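Local structure of putative acetyl-CoA acetyltransferase (Thermus thermophilus, 1ULQ) at residues P2-I6 and A100-W104; V48-G54 and V110-V116; V378-A383 and A394-G399. The protein probably acts as an acetyl-CoA C-acyltransferase of the thiolase family, interconverting 3-oxoacyl-CoA plus coenzyme A with acyl-CoA plus acetyl-CoA. One frame throughout, in Å; residues are numbered along the deposited sequence.

Contact 1. Residues P2-I6 and A100-W104; sequences PEAWI and ARAIW
The C-terminal turn of helix 91-104 lies over the beginning of strand 4-16. Glu3 is loop, and Ala4 to Ile6 are extended. Residues 100-104 are helical, and Trp104 N donates to Ala100 O at 2.9 Å. The axes of 4-6 and 100-104 approach to 8.4 Å, and their N-to-C directions differ by 139°. In register, the CA of Ala4 is 5.6 Å from the CA of Ala100, and the CA of Glu3 is 6.1 Å from the CA of Trp104. Ala100 starts the contact: its CB is 4.2 Å from Ala4 CB. Arg101 points away and forms a salt bridge with Glu107 of the second subunit. Ala102 packs on Arg101 of that subunit. Ile103 points toward the strand with chi1 m and chi2 t. Ile103 CG2 lies 3.5 Å from Glu3 O and 4.0 Å from Ala4 CB. Ile103 also packs on Leu264 of strand 256-266. The CA-to-CB bond of Trp104 points sideways; chi1 m and chi2 -22° bring the indole up to the strand. Trp104 NE1 is 3.4 Å from Ala4 CB, and Trp104 CD1 is 3.7 Å from Glu3 CB. Ala4 CB and Glu3 CB both lie oblique to the indole ring. Glu3 has chi1 t, and Ala4 points at the helix. This is helix-on-sheet packing in the N-terminal thiolase domain, away from the predicted catalytic residues. The contact buries 235 Å². It is made by van der Waals packing of Ala4 and the aliphatic part of Glu3 against Ile103 and Trp104, with no hydrogen bond between the segments.

Contact 2. Residues V48-G54 and V110-V116; sequences VEDVYAG and VYIGSGV
Val51 CG2 meets Ile112 CD1 at 3.8 Å, and Val48 CG1 meets Ile112 CG1 at 4.0 Å. Ile112 is m,t; Val48 and Val51 are t. Leu34 and Leu37 of helix 26-41 cover Ile112. On the opposite face, Tyr52 and Tyr111 (both chi1 m) meet at 4.1 Å between Tyr52 CE1 and Tyr111 CD2. Both strands are extended and parallel, their axes 4.0 Å apart and crossing at -30°. Val51 pairs with Ile112, Tyr52 with Gly113, Ala53 with Ser114 and Gly54 with Gly115. Tyr52 N donates to Ile112 O (2.9 Å), Ser114 N to Tyr52 O (2.8 Å) and Val116 N to Gly54 O (3.0 Å). Ser114 OG, chi1 p, also donates to Tyr52 O at 2.8 Å. At the polar edge Glu49 N donates to Val110 O at 2.8 Å. Glu49 CB lies over the Tyr111 ring, a CH-pi contact 4.1 Å from its centroid. Salt bridges reach the second subunit: Glu49 to Lys304, Asp50 to Arg87. These are neighbouring parallel strands in the N-terminal half of the thiolase fold.

Contact 3. Residues V378-A383 and A394-G399; sequences VQFGLA and AVVVEG
Leu382 (t,p) sends CD1 to 3.8 Å from CG2 of Val396, whose chi1 is t, and to 4.2 Å from Ala394 CB. Helix 298-308 packs on Leu382, Val396 and Ala394. Phe380, chi1 m and chi2 112°, brings CE2 to 3.5 Å from OE2 of Glu398. Glu398 is extended (t,t). Gln379, also t,t, reaches out to put NE2 at 3.2 Å from Glu398 OE2, a weak hydrogen bond. Glu398 OE1 forms salt bridges with Arg280 and Arg282. On the other face of the sheet, Val395 and Val397, both chi1 t, stand with Ala383; helix 358-375 packs on Ala383 and Val397. Strands 380-383 and 394-399 run antiparallel, at 154° between their directions, with axes 4.7 Å apart. Gly381 with Val397 and Ala383 with Val395 are hydrogen-bonded pairs; Phe380 with Glu398 and Leu382 with Val396 are non-hydrogen-bonded pairs. Gly381 N donates to Val397 O at 2.7 Å, Val395 N to Ala383 O at 2.9 Å, and Gly399 N to Gln379 O at 2.8 Å. The arrangement is the open end of a beta hairpin, 380-387 with 391-399, in the C-terminal thiolase domain; the first strand leads on to the predicted catalytic Cys386.

From the N terminus, the chain enters at 2-6, the start of the central strand 4-16. Contact 2 opens at 48-54, before contact 1 closes. Helix 91-104 then returns to 2-6 and closes contact 1 across 93 residues. The next strand, 110-118, closes contact 2 across 55 residues. These two contacts therefore cross, and they touch where Ala102 and Ile103 pack on Tyr111. Contact 3 comes later, in series with both, and closes a short hairpin with ten residues between its segments. Ile6 packs on Val397, so contact 1 also touches contact 3. All three reach the same mixed beta-sheet, which runs through both the N-terminal and the C-terminal thiolase domains.

Contact 1. Residues P2-I6 and A100-W104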
loop_
_atom_site.group_PDB
_atom_site.type_symbol
_atom_site.label_atom_id
_atom_site.label_comp_id
_atom_site.label_asym_id
_atom_site.label_seq_id
_atom_site.Cartn_x
_atom_site.Cartn_y
_atom_site.Cartn_z
ATOM N N PRO C 2 -0.507 53.243 1.030
ATOM C CA PRO C 2 0.486 52.200 0.705
ATOM C C PRO C 2 1.222 51.674 1.945
ATOM O O PRO C 2 2.012 52.400 2.565
ATOM C CB PRO C 2 1.475 52.823 -0.266
ATOM C CG PRO C 2 0.641 53.901 -0.893
ATOM C CD PRO C 2 -0.221 54.455 0.246
ATOM N N GLU C 3 0.952 50.419 2.309
ATOM C CA GLU C 3 1.607 49.787 3.442
ATOM C C GLU C 3 2.266 48.486 2.949
ATOM O O GLU C 3 3.446 48.274 3.220
ATOM C CB GLU C 3 0.599 49.527 4.575
ATOM C CG GLU C 3 1.177 48.897 5.865
ATOM C CD GLU C 3 1.659 49.904 6.925
ATOM O OE1 GLU C 3 1.105 51.014 6.996
ATOM O OE2 GLU C 3 2.569 49.573 7.714
ATOM N N ALA C 4 1.551 47.639 2.200
ATOM C CA ALA C 4 2.133 46.370 1.713
ATOM C C ALA C 4 2.528 46.395 0.224
ATOM O O ALA C 4 1.662 46.370 -0.652
ATOM C CB ALA C 4 1.169 45.236 1.970
ATOM N N TRP C 5 3.834 46.407 -0.056
ATOM C CA TRP C 5 4.347 46.482 -1.434
ATOM C C TRP C 5 4.987 45.248 -2.034
ATOM O O TRP C 5 5.870 44.636 -1.435
ATOM C CB TRP C 5 5.385 47.600 -1.556
ATOM C CG TRP C 5 4.862 49.001 -1.466
ATOM C CD1 TRP C 5 3.577 49.397 -1.231
ATOM C CD2 TRP C 5 5.631 50.194 -1.599
ATOM N NE1 TRP C 5 3.500 50.762 -1.208
ATOM C CE2 TRP C 5 4.746 51.280 -1.434
ATOM C CE3 TRP C 5 6.987 50.451 -1.843
ATOM C CZ2 TRP C 5 5.169 52.601 -1.507
ATOM C CZ3 TRP C 5 7.410 51.759 -1.913
ATOM C CH2 TRP C 5 6.500 52.823 -1.747
ATOM N N ILE C 6 4.570 44.926 -3.251
ATOM C CA ILE C 6 5.116 43.785 -3.976
ATOM C C ILE C 6 6.360 44.283 -4.682
ATOM O O ILE C 6 6.263 45.041 -5.636
ATOM C CB ILE C 6 4.125 43.272 -5.030
ATOM C CG1 ILE C 6 2.867 42.734 -4.337
ATOM C CG2 ILE C 6 4.778 42.200 -5.874
ATOM C CD1 ILE C 6 1.865 42.095 -5.275
ATOM N N ALA C 100 0.449 40.067 3.140
ATOM C CA ALA C 100 0.013 41.442 3.151
ATOM C C ALA C 100 -0.625 41.808 4.493
ATOM O O ALA C 100 -0.251 42.797 5.106
ATOM C CB ALA C 100 -0.975 41.680 2.010
ATOM N N ARG C 101 -1.572 41.002 4.958
ATOM C CA ARG C 101 -2.269 41.303 6.200
ATOM C C ARG C 101 -1.343 41.448 7.392
ATOM O O ARG C 101 -1.651 42.194 8.328
ATOM C CB ARG C 101 -3.341 40.246 6.488
ATOM C CG ARG C 101 -4.306 40.041 5.341
ATOM C CD ARG C 101 -5.752 39.913 5.783
ATOM N NE ARG C 101 -6.585 39.463 4.666
ATOM C CZ ARG C 101 -6.741 38.187 4.317
ATOM N NH1 ARG C 101 -6.134 37.234 5.014
ATOM N NH2 ARG C 101 -7.474 37.862 3.258
ATOM N N ALA C 102 -0.220 40.738 7.367
ATOM C CA ALA C 102 0.750 40.813 8.460
ATOM C C ALA C 102 1.481 42.164 8.405
ATOM O O ALA C 102 1.729 42.801 9.432
ATOM C CB ALA C 102 1.754 39.667 8.348
ATOM N N ILE C 103 1.827 42.587 7.194
ATOM C CA ILE C 103 2.513 43.845 6.986
ATOM C C ILE C 103 1.591 44.982 7.410
ATOM O O ILE C 103 2.041 45.947 8.013
ATOM C CB ILE C 103 2.928 43.984 5.512
ATOM C CG1 ILE C 103 3.966 42.906 5.179
ATOM C CG2 ILE C 103 3.483 45.357 5.242
ATOM C CD1 ILE C 103 4.428 42.912 3.741
ATOM N N TRP C 104 0.299 44.861 7.119
ATOM C CA TRP C 104 -0.664 45.890 7.509
ATOM C C TRP C 104 -0.815 45.944 9.032
ATOM O O TRP C 104 -1.066 47.007 9.602
ATOM C CB TRP C 104 -2.053 45.629 6.907
ATOM C CG TRP C 104 -2.161 45.734 5.410
ATOM C CD1 TRP C 104 -1.333 46.418 4.566
ATOM C CD2 TRP C 104 -3.184 45.158 4.586
ATOM N NE1 TRP C 104 -1.775 46.303 3.266
ATOM C CE2 TRP C 104 -2.911 45.536 3.250
ATOM C CE3 TRP C 104 -4.310 44.357 4.848
ATOM C CZ2 TRP C 104 -3.721 45.144 2.180
ATOM C CZ3 TRP C 104 -5.119 43.963 3.781
ATOM C CH2 TRP C 104 -4.817 44.359 2.464
#

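Contact 2. Residues V48-G54 and V110-V116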
loop_
_atom_site.group_PDB
_atom_site.type_symbol
_atom_site.label_atom_id
_atom_site.label_comp_id
_atom_site.label_asym_id
_atom_site.label_seq_id
_atom_site.Cartn_x
_atom_site.Cartn_y
_atom_site.Cartn_z
ATOM N N VAL C 48 13.949 38.594 5.955
ATOM C CA VAL C 48 12.619 38.010 5.856
ATOM C C VAL C 48 12.109 37.608 7.235
ATOM O O VAL C 48 12.815 36.962 8.018
ATOM C CB VAL C 48 12.618 36.764 4.967
ATOM C CG1 VAL C 48 11.192 36.318 4.707
ATOM C CG2 VAL C 48 13.324 37.051 3.675
ATOM N N GLU C 49 10.865 37.985 7.505
ATOM C CA GLU C 49 10.192 37.723 8.768
ATOM C C GLU C 49 9.532 36.348 8.838
ATOM O O GLU C 49 9.718 35.602 9.801
ATOM C CB GLU C 49 9.132 38.798 8.975
ATOM C CG GLU C 49 8.258 38.645 10.189
ATOM C CD GLU C 49 9.015 38.848 11.470
ATOM O OE1 GLU C 49 10.110 39.452 11.430
ATOM O OE2 GLU C 49 8.504 38.410 12.519
ATOM N N ASP C 50 8.763 36.013 7.814
ATOM C CA ASP C 50 8.047 34.741 7.781
ATOM C C ASP C 50 7.804 34.362 6.318
ATOM O O ASP C 50 7.844 35.224 5.435
ATOM C CB ASP C 50 6.715 34.911 8.538
ATOM C CG ASP C 50 5.945 33.607 8.709
ATOM O OD1 ASP C 50 6.559 32.524 8.587
ATOM O OD2 ASP C 50 4.723 33.675 8.992
ATOM N N VAL C 51 7.569 33.084 6.048
ATOM C CA VAL C 51 7.323 32.653 4.673
ATOM C C VAL C 51 6.029 31.870 4.563
ATOM O O VAL C 51 5.890 30.793 5.128
ATOM C CB VAL C 51 8.489 31.777 4.123
ATOM C CG1 VAL C 51 8.018 30.980 2.929
ATOM C CG2 VAL C 51 9.653 32.652 3.700
ATOM N N TYR C 52 5.070 32.426 3.842
ATOM C CA TYR C 52 3.802 31.741 3.650
ATOM C C TYR C 52 3.870 31.027 2.315
ATOM O O TYR C 52 4.425 31.554 1.352
ATOM C CB TYR C 52 2.619 32.719 3.629
ATOM C CG TYR C 52 2.229 33.272 4.979
ATOM C CD1 TYR C 52 2.525 34.592 5.323
ATOM C CD2 TYR C 52 1.538 32.491 5.902
ATOM C CE1 TYR C 52 2.136 35.124 6.553
ATOM C CE2 TYR C 52 1.146 33.017 7.136
ATOM C CZ TYR C 52 1.447 34.334 7.451
ATOM O OH TYR C 52 1.047 34.876 8.654
ATOM N N ALA C 53 3.311 29.825 2.266
ATOM C CA ALA C 53 3.292 29.042 1.042
ATOM C C ALA C 53 2.025 28.203 0.949
ATOM O O ALA C 53 1.584 27.601 1.933
ATOM C CB ALA C 53 4.509 28.149 0.974
ATOM N N GLY C 54 1.445 28.164 -0.244
ATOM C CA GLY C 54 0.235 27.391 -0.456
ATOM C C GLY C 54 0.524 26.026 -1.047
ATOM O O GLY C 54 1.333 25.900 -1.966
ATOM N N VAL C 110 9.256 42.514 6.106
ATOM C CA VAL C 110 9.549 41.738 4.908
ATOM C C VAL C 110 8.911 40.357 4.983
ATOM O O VAL C 110 9.240 39.566 5.864
ATOM C CB VAL C 110 11.060 41.567 4.749
ATOM C CG1 VAL C 110 11.357 40.640 3.598
ATOM C CG2 VAL C 110 11.708 42.927 4.537
ATOM N N TYR C 111 8.003 40.068 4.057
ATOM C CA TYR C 111 7.322 38.772 4.024
ATOM C C TYR C 111 7.328 38.137 2.631
ATOM O O TYR C 111 7.419 38.836 1.622
ATOM C CB TYR C 111 5.871 38.925 4.468
ATOM C CG TYR C 111 5.658 39.061 5.959
ATOM C CD1 TYR C 111 5.975 40.241 6.644
ATOM C CD2 TYR C 111 5.098 38.013 6.686
ATOM C CE1 TYR C 111 5.727 40.360 8.023
ATOM C CE2 TYR C 111 4.848 38.125 8.054
ATOM C CZ TYR C 111 5.157 39.292 8.716
ATOM O OH TYR C 111 4.854 39.370 10.058
ATOM N N ILE C 112 7.231 36.812 2.576
ATOM C CA ILE C 112 7.179 36.117 1.293
ATOM C C ILE C 112 5.853 35.374 1.161
ATOM O O ILE C 112 5.432 34.671 2.078
ATOM C CB ILE C 112 8.311 35.064 1.123
ATOM C CG1 ILE C 112 9.681 35.735 1.071
ATOM C CG2 ILE C 112 8.096 34.283 -0.169
ATOM C CD1 ILE C 112 10.821 34.754 0.790
ATOM N N GLY C 113 5.192 35.546 0.023
ATOM C CA GLY C 113 3.943 34.851 -0.225
ATOM C C GLY C 113 4.255 33.912 -1.372
ATOM O O GLY C 113 4.682 34.354 -2.435
ATOM N N SER C 114 4.059 32.615 -1.181
ATOM C CA SER C 114 4.384 31.679 -2.245
ATOM C C SER C 114 3.510 30.434 -2.287
ATOM O O SER C 114 2.593 30.266 -1.476
ATOM C CB SER C 114 5.839 31.258 -2.101
ATOM O OG SER C 114 6.071 30.808 -0.777
ATOM N N GLY C 115 3.814 29.563 -3.245
ATOM C CA GLY C 115 3.068 28.334 -3.399
ATOM C C GLY C 115 3.835 27.317 -4.212
ATOM O O GLY C 115 4.684 27.677 -5.027
ATOM N N VAL C 116 3.539 26.042 -3.973
ATOM C CA VAL C 116 4.179 24.939 -4.688
ATOM C C VAL C 116 3.212 23.766 -4.794
ATOM O O VAL C 116 2.293 23.631 -3.989
ATOM C CB VAL C 116 5.478 24.453 -3.967
ATOM C CG1 VAL C 116 5.149 23.938 -2.574
ATOM C CG2 VAL C 116 6.164 23.359 -4.794
#

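Contact 3. Residues V378-A383 and A394-G399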
loop_
_atom_site.group_PDB
_atom_site.type_symbol
_atom_site.label_atom_id
_atom_site.label_comp_id
_atom_site.label_asym_id
_atom_site.label_seq_id
_atom_site.Cartn_x
_atom_site.Cartn_y
_atom_site.Cartn_z
ATOM N N VAL C 378 -0.329 49.577 -16.477
ATOM C CA VAL C 378 -1.733 49.532 -16.077
ATOM C C VAL C 378 -1.785 49.934 -14.604
ATOM O O VAL C 378 -0.891 49.581 -13.833
ATOM C CB VAL C 378 -2.315 48.099 -16.230
ATOM C CG1 VAL C 378 -3.569 47.952 -15.402
ATOM C CG2 VAL C 378 -2.640 47.817 -17.678
ATOM N N GLN C 379 -2.826 50.666 -14.210
ATOM C CA GLN C 379 -2.941 51.104 -12.823
ATOM C C GLN C 379 -3.590 50.087 -11.888
ATOM O O GLN C 379 -3.132 49.913 -10.757
ATOM C CB GLN C 379 -3.700 52.440 -12.733
ATOM C CG GLN C 379 -3.986 52.879 -11.294
ATOM C CD GLN C 379 -4.556 54.294 -11.157
ATOM O OE1 GLN C 379 -5.396 54.728 -11.950
ATOM N NE2 GLN C 379 -4.115 55.004 -10.126
ATOM N N PHE C 380 -4.641 49.410 -12.346
ATOM C CA PHE C 380 -5.325 48.443 -11.491
ATOM C C PHE C 380 -5.436 47.047 -12.070
ATOM O O PHE C 380 -5.903 46.871 -13.194
ATOM C CB PHE C 380 -6.716 48.956 -11.142
ATOM C CG PHE C 380 -6.707 50.304 -10.495
ATOM C CD1 PHE C 380 -7.226 51.410 -11.154
ATOM C CD2 PHE C 380 -6.170 50.475 -9.227
ATOM C CE1 PHE C 380 -7.215 52.670 -10.559
ATOM C CE2 PHE C 380 -6.154 51.727 -8.624
ATOM C CZ PHE C 380 -6.678 52.828 -9.294
ATOM N N GLY C 381 -5.019 46.057 -11.283
ATOM C CA GLY C 381 -5.083 44.683 -11.730
ATOM C C GLY C 381 -5.825 43.769 -10.776
ATOM O O GLY C 381 -5.801 43.968 -9.574
ATOM N N LEU C 382 -6.472 42.750 -11.324
ATOM C CA LEU C 382 -7.223 41.796 -10.528
ATOM C C LEU C 382 -6.773 40.351 -10.774
ATOM O O LEU C 382 -6.658 39.911 -11.915
ATOM C CB LEU C 382 -8.706 41.920 -10.857
ATOM C CG LEU C 382 -9.629 40.973 -10.095
ATOM C CD1 LEU C 382 -9.665 41.389 -8.625
ATOM C CD2 LEU C 382 -11.021 41.007 -10.706
ATOM N N ALA C 383 -6.525 39.621 -9.691
ATOM C CA ALA C 383 -6.120 38.220 -9.752
ATOM C C ALA C 383 -7.153 37.424 -8.951
ATOM O O ALA C 383 -7.294 37.620 -7.741
ATOM C CB ALA C 383 -4.734 38.044 -9.138
ATOM N N ALA C 394 -9.954 36.584 -4.464
ATOM C CA ALA C 394 -9.553 37.638 -5.393
ATOM C C ALA C 394 -8.702 38.684 -4.678
ATOM O O ALA C 394 -8.930 39.001 -3.500
ATOM C CB ALA C 394 -10.784 38.296 -6.006
ATOM N N VAL C 395 -7.723 39.220 -5.402
ATOM C CA VAL C 395 -6.817 40.225 -4.861
ATOM C C VAL C 395 -6.668 41.390 -5.822
ATOM O O VAL C 395 -6.330 41.185 -6.988
ATOM C CB VAL C 395 -5.437 39.627 -4.632
ATOM C CG1 VAL C 395 -4.436 40.717 -4.300
ATOM C CG2 VAL C 395 -5.513 38.613 -3.526
ATOM N N VAL C 396 -6.920 42.608 -5.347
ATOM C CA VAL C 396 -6.785 43.777 -6.212
ATOM C C VAL C 396 -5.443 44.448 -5.960
ATOM O O VAL C 396 -5.052 44.701 -4.824
ATOM C CB VAL C 396 -7.906 44.802 -5.991
ATOM C CG1 VAL C 396 -7.812 45.889 -7.038
ATOM C CG2 VAL C 396 -9.252 44.127 -6.064
ATOM N N VAL C 397 -4.744 44.744 -7.041
ATOM C CA VAL C 397 -3.432 45.351 -6.959
ATOM C C VAL C 397 -3.313 46.634 -7.795
ATOM O O VAL C 397 -3.876 46.734 -8.893
ATOM C CB VAL C 397 -2.399 44.314 -7.405
ATOM C CG1 VAL C 397 -1.160 44.975 -7.919
ATOM C CG2 VAL C 397 -2.079 43.422 -6.245
ATOM N N GLU C 398 -2.586 47.613 -7.256
ATOM C CA GLU C 398 -2.370 48.896 -7.927
ATOM C C GLU C 398 -0.902 48.986 -8.324
ATOM O O GLU C 398 -0.016 48.814 -7.488
ATOM C CB GLU C 398 -2.739 50.057 -6.990
ATOM C CG GLU C 398 -2.701 51.450 -7.642
ATOM C CD GLU C 398 -3.296 52.561 -6.757
ATOM O OE1 GLU C 398 -3.485 52.325 -5.538
ATOM O OE2 GLU C 398 -3.564 53.675 -7.280
ATOM N N GLY C 399 -0.651 49.237 -9.606
ATOM C CA GLY C 399 0.717 49.327 -10.091
ATOM C C GLY C 399 1.440 50.569 -9.604
ATOM O O GLY C 399 0.796 51.543 -9.200
#